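Local structure of hypothetical protein Atu3615 (Agrobacterium tumefaciens str. C58, 1ZNP) at residues 74-82 against 101-109. The protein is of unknown function but belongs to the cupin superfamily (DUF985), whose members share a beta-barrel fold. Residues are numbered along the deposited sequence; the frame is centred on the assembly and turned at random.
Sequences ALHLSQDGR and VIVPANCWQ
V101 sets both its methyls against L75 CD2, with CG2 at 3.7 Å. Both side chains also touch W65. V103 packs against L77. Its CG2 lies 3.6 Å from L77 CD2, and its CG1 touches the same methyl. L77 holds CG anti to its carbonyl carbon (chi1 -52°), which carries both methyls across to V103 and P104. P104 CD touches L77 CD1, and its CG touches Q79 OE1. P104 to C107 form a type II beta turn, which leads strand 97-103 into strand 108-113. Strand 108-113 pairs antiparallel with strand 73-78, as suits the cupin beta-barrel. At this turn A105 O accepts a weak hydrogen bond from Q79 NE2 (3.3 Å). The chain of Q79 bends at chi2 (59°), which brings OE1 against C107 CB. C107 SG lies on the S78-Q79 peptide, 3.3 Å from S78 C, and also touches L77 CB. W108 and S78 form a hydrogen-bonded antiparallel pair. S78 N gives a fairly straight bond to W108 O (2.9 Å). W108 N gives a bent one to S78 O (2.8 Å, 134°), from well above the carbonyl plane. S78 O also lies at the indole edge, in its plane. Q109 CA makes a CH...O contact with H76 O (3.2 Å). Q109 OE1 accepts a hydrogen bond from W65 NE1, and NE2 hydrogen-bonds to E63 OE1.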
# COMPACT_ATOMS: atom_id res chain seq x y z
N ALA A 74 1.80 -4.77 -9.16
CA ALA A 74 1.05 -3.66 -8.61
C ALA A 74 -0.28 -4.30 -8.20
O ALA A 74 -1.04 -4.79 -9.04
CB ALA A 74 0.83 -2.62 -9.65
N LEU A 75 -0.52 -4.34 -6.89
CA LEU A 75 -1.74 -4.92 -6.33
C LEU A 75 -2.63 -3.77 -5.86
O LEU A 75 -2.20 -2.92 -5.08
CB LEU A 75 -1.38 -5.83 -5.16
CG LEU A 75 -2.50 -6.71 -4.61
CD1 LEU A 75 -2.99 -7.66 -5.67
CD2 LEU A 75 -1.98 -7.50 -3.44
N HIS A 76 -3.86 -3.75 -6.37
CA HIS A 76 -4.81 -2.70 -6.04
C HIS A 76 -5.94 -3.25 -5.18
O HIS A 76 -6.54 -4.27 -5.52
CB HIS A 76 -5.38 -2.12 -7.34
CG HIS A 76 -4.32 -1.77 -8.35
ND1 HIS A 76 -3.47 -0.70 -8.20
CD2 HIS A 76 -3.97 -2.38 -9.51
CE1 HIS A 76 -2.64 -0.65 -9.23
NE2 HIS A 76 -2.93 -1.66 -10.04
N LEU A 77 -6.22 -2.57 -4.07
CA LEU A 77 -7.28 -2.98 -3.16
C LEU A 77 -8.31 -1.88 -2.97
O LEU A 77 -7.97 -0.71 -2.86
CB LEU A 77 -6.71 -3.34 -1.79
CG LEU A 77 -5.55 -4.33 -1.67
CD1 LEU A 77 -5.53 -4.88 -0.25
CD2 LEU A 77 -5.71 -5.46 -2.70
N SER A 78 -9.58 -2.28 -2.92
CA SER A 78 -10.67 -1.35 -2.72
C SER A 78 -11.73 -2.05 -1.89
O SER A 78 -12.51 -2.85 -2.40
CB SER A 78 -11.26 -0.92 -4.06
OG SER A 78 -12.31 0.01 -3.86
N GLN A 79 -11.74 -1.74 -0.60
CA GLN A 79 -12.67 -2.37 0.33
C GLN A 79 -14.12 -2.01 0.08
O GLN A 79 -14.96 -2.90 -0.07
CB GLN A 79 -12.31 -2.02 1.77
CG GLN A 79 -13.07 -2.84 2.81
CD GLN A 79 -12.84 -4.34 2.66
OE1 GLN A 79 -11.72 -4.82 2.79
NE2 GLN A 79 -13.91 -5.09 2.36
N ASP A 80 -14.42 -0.72 0.01
CA ASP A 80 -15.79 -0.26 -0.17
C ASP A 80 -16.18 -0.01 -1.63
O ASP A 80 -17.33 0.33 -1.91
CB ASP A 80 -16.01 1.02 0.64
CG ASP A 80 -15.35 2.25 0.02
OD1 ASP A 80 -14.46 2.10 -0.85
OD2 ASP A 80 -15.73 3.37 0.42
N GLY A 81 -15.23 -0.16 -2.54
CA GLY A 81 -15.53 0.07 -3.94
C GLY A 81 -15.28 1.50 -4.39
O GLY A 81 -15.58 1.86 -5.52
N ARG A 82 -14.75 2.32 -3.49
CA ARG A 82 -14.46 3.71 -3.83
C ARG A 82 -13.02 4.04 -3.45
O ARG A 82 -12.22 4.40 -4.30
CB ARG A 82 -15.44 4.64 -3.11
CG ARG A 82 -15.39 6.09 -3.59
CD ARG A 82 -15.52 6.20 -5.11
NE ARG A 82 -15.99 7.52 -5.56
CZ ARG A 82 -17.23 7.97 -5.41
NH1 ARG A 82 -18.15 7.20 -4.83
NH2 ARG A 82 -17.56 9.18 -5.85
N VAL A 101 1.33 -9.37 1.03
CA VAL A 101 0.29 -8.36 1.22
C VAL A 101 -1.05 -9.05 1.48
O VAL A 101 -1.43 -10.02 0.81
CB VAL A 101 0.19 -7.41 0.00
CG1 VAL A 101 0.28 -8.20 -1.27
CG2 VAL A 101 -1.11 -6.65 0.04
N ILE A 102 -1.75 -8.53 2.48
CA ILE A 102 -3.02 -9.07 2.94
C ILE A 102 -4.27 -8.40 2.40
O ILE A 102 -4.62 -7.31 2.82
CB ILE A 102 -3.13 -8.99 4.47
CG1 ILE A 102 -2.03 -9.83 5.11
CG2 ILE A 102 -4.49 -9.46 4.92
CD1 ILE A 102 -0.69 -9.18 5.02
N VAL A 103 -4.96 -9.08 1.49
CA VAL A 103 -6.19 -8.52 0.97
C VAL A 103 -7.29 -8.97 1.93
O VAL A 103 -7.58 -10.16 2.04
CB VAL A 103 -6.51 -9.04 -0.45
CG1 VAL A 103 -7.76 -8.34 -0.98
CG2 VAL A 103 -5.32 -8.82 -1.37
N PRO A 104 -7.88 -8.03 2.67
CA PRO A 104 -8.94 -8.40 3.61
C PRO A 104 -10.14 -9.01 2.87
O PRO A 104 -10.27 -8.88 1.66
CB PRO A 104 -9.26 -7.08 4.31
CG PRO A 104 -8.93 -6.06 3.30
CD PRO A 104 -7.65 -6.58 2.69
N ALA A 105 -11.00 -9.69 3.62
CA ALA A 105 -12.17 -10.35 3.06
C ALA A 105 -13.19 -9.42 2.42
O ALA A 105 -13.45 -8.32 2.90
CB ALA A 105 -12.85 -11.20 4.13
N ASN A 106 -13.77 -9.89 1.32
CA ASN A 106 -14.76 -9.17 0.55
C ASN A 106 -14.27 -7.83 0.01
O ASN A 106 -15.07 -6.97 -0.35
CB ASN A 106 -16.03 -8.93 1.37
CG ASN A 106 -17.22 -8.56 0.50
OD1 ASN A 106 -18.11 -7.84 0.93
ND2 ASN A 106 -17.24 -9.06 -0.72
N CYS A 107 -12.95 -7.65 -0.06
CA CYS A 107 -12.40 -6.41 -0.59
C CYS A 107 -12.05 -6.58 -2.06
O CYS A 107 -11.45 -7.58 -2.45
CB CYS A 107 -11.13 -6.04 0.18
SG CYS A 107 -10.19 -4.70 -0.58
N TRP A 108 -12.43 -5.62 -2.89
CA TRP A 108 -12.12 -5.69 -4.31
C TRP A 108 -10.61 -5.72 -4.54
O TRP A 108 -9.86 -5.03 -3.84
CB TRP A 108 -12.73 -4.50 -5.06
CG TRP A 108 -14.23 -4.57 -5.23
CD1 TRP A 108 -15.17 -3.85 -4.55
CD2 TRP A 108 -14.95 -5.41 -6.14
NE1 TRP A 108 -16.43 -4.19 -4.97
CE2 TRP A 108 -16.32 -5.15 -5.94
CE3 TRP A 108 -14.57 -6.36 -7.09
CZ2 TRP A 108 -17.32 -5.80 -6.67
CZ3 TRP A 108 -15.56 -7.01 -7.82
CH2 TRP A 108 -16.92 -6.73 -7.61
N GLN A 109 -10.17 -6.50 -5.53
CA GLN A 109 -8.75 -6.60 -5.83
C GLN A 109 -8.43 -6.86 -7.30
O GLN A 109 -9.16 -7.56 -8.00
CB GLN A 109 -8.13 -7.71 -4.99
CG GLN A 109 -8.71 -9.08 -5.23
CD GLN A 109 -7.99 -10.17 -4.46
OE1 GLN A 109 -6.77 -10.32 -4.57
NE2 GLN A 109 -8.74 -10.93 -3.68